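Local coordinates for ochratoxinase (Aspergillus niger, PDB 4C65), which catalyses the zinc-dependent hydrolysis of ochratoxin A to ochratoxin alpha and L-phenylalanine, acting as a carboxypeptidase that favours C-terminal aromatic amino acids, at the interface of chains A and B. Numbering follows the deposited sequence. Chains: chain A/B, Ochratoxinase.

The interface of chains A and B. Residues chain A 174, 190, 193-194, 197; chain B 146-147, 151, 157, 161.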
ATOM      1  N   TRP A 174      -4.470   3.412 -14.093  1.00 14.01           N
ATOM      2  CA  TRP A 174      -3.791   4.532 -13.458  1.00 14.30           C
ATOM      3  C   TRP A 174      -3.195   5.413 -14.538  1.00 14.07           C
ATOM      4  O   TRP A 174      -2.693   4.909 -15.536  1.00 14.31           O
ATOM      5  CB  TRP A 174      -2.692   3.984 -12.536  1.00 14.81           C
ATOM      6  CG  TRP A 174      -1.858   4.992 -11.802  1.00 15.02           C
ATOM      7  CD1 TRP A 174      -2.165   5.623 -10.632  1.00 15.37           C
ATOM      8  CD2 TRP A 174      -0.569   5.466 -12.182  1.00 15.30           C
ATOM      9  NE1 TRP A 174      -1.151   6.452 -10.260  1.00 15.50           N
ATOM     10  CE2 TRP A 174      -0.151   6.377 -11.192  1.00 15.39           C
ATOM     11  CE3 TRP A 174       0.277   5.194 -13.245  1.00 15.23           C
ATOM     12  CZ2 TRP A 174       1.061   6.999 -11.234  1.00 15.48           C
ATOM     13  CZ3 TRP A 174       1.495   5.826 -13.291  1.00 15.60           C
ATOM     14  CH2 TRP A 174       1.872   6.729 -12.297  1.00 15.73           C
ATOM     15  N   ARG A 190       6.040  13.881 -15.144  1.00 13.36           N
ATOM     16  CA  ARG A 190       5.309  12.637 -15.353  1.00 13.21           C
ATOM     17  C   ARG A 190       3.906  12.910 -15.888  1.00 12.74           C
ATOM     18  O   ARG A 190       3.445  12.214 -16.803  1.00 12.83           O
ATOM     19  CB  ARG A 190       5.275  11.764 -14.101  1.00 13.30           C
ATOM     20  CG  ARG A 190       4.384  10.534 -14.323  1.00 13.36           C
ATOM     21  CD  ARG A 190       4.914   9.247 -13.725  1.00 13.36           C
ATOM     22  NE  ARG A 190       5.213   9.381 -12.313  1.00 13.42           N
ATOM     23  CZ  ARG A 190       6.396   9.162 -11.756  1.00 13.86           C
ATOM     24  NH1 ARG A 190       7.453   8.807 -12.461  1.00 14.08           N
ATOM     25  NH2 ARG A 190       6.531   9.328 -10.459  1.00 14.28           N
ATOM     26  N   ARG A 193       4.006  13.403 -19.535  1.00 11.99           N
ATOM     27  CA  ARG A 193       4.414  12.156 -20.164  1.00 12.15           C
ATOM     28  C   ARG A 193       3.289  11.116 -20.152  1.00 11.93           C
ATOM     29  O   ARG A 193       3.102  10.397 -21.123  1.00 12.06           O
ATOM     30  CB  ARG A 193       5.658  11.621 -19.488  1.00 12.44           C
ATOM     31  CG  ARG A 193       6.885  12.463 -19.780  1.00 12.71           C
ATOM     32  CD  ARG A 193       8.041  12.175 -18.826  1.00 13.07           C
ATOM     33  NE  ARG A 193       9.121  13.144 -19.036  1.00 13.33           N
ATOM     34  CZ  ARG A 193      10.323  13.080 -18.476  1.00 13.51           C
ATOM     35  NH1 ARG A 193      10.650  12.089 -17.688  1.00 13.63           N
ATOM     36  NH2 ARG A 193      11.213  14.004 -18.755  1.00 13.96           N
ATOM     37  N   LEU A 194       2.502  11.074 -19.088  1.00 11.82           N
ATOM     38  CA  LEU A 194       1.395  10.130 -19.028  1.00 11.67           C
ATOM     39  C   LEU A 194       0.317  10.433 -20.072  1.00 11.68           C
ATOM     40  O   LEU A 194      -0.372   9.524 -20.541  1.00 11.38           O
ATOM     41  CB  LEU A 194       0.773  10.129 -17.649  1.00 11.73           C
ATOM     42  CG  LEU A 194       1.526   9.414 -16.529  1.00 11.94           C
ATOM     43  CD1 LEU A 194       0.943   9.818 -15.186  1.00 12.00           C
ATOM     44  CD2 LEU A 194       1.442   7.908 -16.684  1.00 11.97           C
ATOM     45  N   ARG A 197       1.769   9.294 -23.367  1.00 13.68           N
ATOM     46  CA  ARG A 197       1.658   7.830 -23.302  1.00 13.68           C
ATOM     47  C   ARG A 197       0.359   7.299 -23.906  1.00 13.84           C
ATOM     48  O   ARG A 197       0.392   6.291 -24.611  1.00 14.11           O
ATOM     49  CB  ARG A 197       1.766   7.331 -21.880  1.00 13.44           C
ATOM     50  CG  ARG A 197       2.007   5.838 -21.754  1.00 13.28           C
ATOM     51  CD  ARG A 197       2.187   5.473 -20.299  1.00 13.16           C
ATOM     52  NE  ARG A 197       2.652   4.116 -20.174  1.00 13.30           N
ATOM     53  CZ  ARG A 197       1.913   3.034 -20.344  1.00 13.19           C
ATOM     54  NH1 ARG A 197       0.605   3.104 -20.521  1.00 13.11           N
ATOM     55  NH2 ARG A 197       2.498   1.873 -20.282  1.00 13.43           N
TER
ATOM     56  N   THR B 146       8.687   7.807 -18.641  1.00 13.41           N
ATOM     57  CA  THR B 146       7.321   7.411 -18.935  1.00 13.43           C
ATOM     58  C   THR B 146       7.026   7.844 -20.367  1.00 13.85           C
ATOM     59  O   THR B 146       7.393   8.938 -20.775  1.00 13.72           O
ATOM     60  CB  THR B 146       6.335   8.068 -17.957  1.00 13.21           C
ATOM     61  OG1 THR B 146       6.524   7.508 -16.652  1.00 12.93           O
ATOM     62  CG2 THR B 146       4.904   7.862 -18.365  1.00 13.31           C
ATOM     63  N   ALA B 147       6.397   6.959 -21.117  1.00 14.21           N
ATOM     64  CA  ALA B 147       6.111   7.198 -22.550  1.00 15.08           C
ATOM     65  C   ALA B 147       7.382   7.253 -23.403  1.00 15.51           C
ATOM     66  O   ALA B 147       7.382   7.805 -24.484  1.00 15.92           O
ATOM     67  CB  ALA B 147       5.272   8.459 -22.744  1.00 15.27           C
ATOM     68  N   ASP B 151       9.084   2.160 -22.303  1.00 20.62           N
ATOM     69  CA  ASP B 151       7.749   1.977 -21.736  1.00 19.16           C
ATOM     70  C   ASP B 151       7.003   0.894 -22.538  1.00 19.40           C
ATOM     71  O   ASP B 151       7.245   0.724 -23.737  1.00 20.20           O
ATOM     72  CB  ASP B 151       6.984   3.307 -21.724  1.00 18.40           C
ATOM     73  CG  ASP B 151       5.822   3.317 -20.759  1.00 17.46           C
ATOM     74  OD1 ASP B 151       5.389   2.237 -20.293  1.00 17.36           O
ATOM     75  OD2 ASP B 151       5.324   4.415 -20.468  1.00 17.03           O
ATOM     76  N   ALA B 157      -0.549   2.125 -17.374  1.00 14.06           N
ATOM     77  CA  ALA B 157       0.642   2.731 -16.846  1.00 13.76           C
ATOM     78  C   ALA B 157       0.974   2.256 -15.423  1.00 13.52           C
ATOM     79  O   ALA B 157       2.140   2.180 -15.062  1.00 12.82           O
ATOM     80  CB  ALA B 157       0.524   4.238 -16.916  1.00 13.91           C
ATOM     81  N   LEU B 161       4.723   1.022 -14.290  1.00 15.63           N
ATOM     82  CA  LEU B 161       5.465   1.728 -13.272  1.00 16.10           C
ATOM     83  C   LEU B 161       5.491   1.005 -11.923  1.00 16.02           C
ATOM     84  O   LEU B 161       6.432   1.205 -11.143  1.00 15.89           O
ATOM     85  CB  LEU B 161       4.956   3.152 -13.096  1.00 17.05           C
ATOM     86  CG  LEU B 161       5.695   4.149 -13.995  1.00 17.70           C
ATOM     87  CD1 LEU B 161       5.084   4.204 -15.404  1.00 18.32           C
ATOM     88  CD2 LEU B 161       5.632   5.506 -13.356  1.00 17.99           C
TER
HETATM   89  O   HOH W   1      -2.861   3.504 -18.158  1.00  6.26           O
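A:Arg197 holds CG anti to its backbone N (chi1 -166°) and runs extended to NE, which carries its guanidinium from helix 185-198 to the carboxylate of B:Asp151. B:Asp151 also has CG anti to its backbone N (chi1 -161°), which turns its carboxylate towards A:Arg197, whose chain it meets nearly perpendicularly. This is a subunit contact within the homooctamer of an amidohydrolase-superfamily enzyme. The grip is a side-on salt bridge. A:Arg197 NE donates to B:Asp151 OD2 at 2.7 Å, on the syn side but tilted from the carboxylate plane. A:Arg197 NH2 donates to B:Asp151 OD1 at 2.9 Å, from above that plane. Both oxygens lie near the guanidinium plane, yet the guanidinium and carboxylate planes are turned 49° apart. B:Ala147 N donates to the anti lone pair of B:Asp151 OD2 at 2.8 Å. This second bond to OD2 helps fix the carboxylate. B:Ala157 CA sits over the centre of one guanidinium face, at the start of helix 157-164.

Packing continues beside the salt bridge. A:Arg193 CB lies against B:Thr146 O at 3.4 Å. A:Leu194 CD2 touches B:Ala157 CB and B:Thr146 CG2, each at 3.8 Å. The A:Trp174 ring brings CE3 to B:Ala157 and CH2 towards B:Leu161 CD2. A:Arg190 and B:Leu161 run alongside each other, pointing opposite ways; A:Arg190 CD lies 3.8 Å from B:Leu161 CD2. Water 1 links A:Trp174 O to B:Ala157 N. The patch centre lies about 15 Å from the active-site residue A:Lys204.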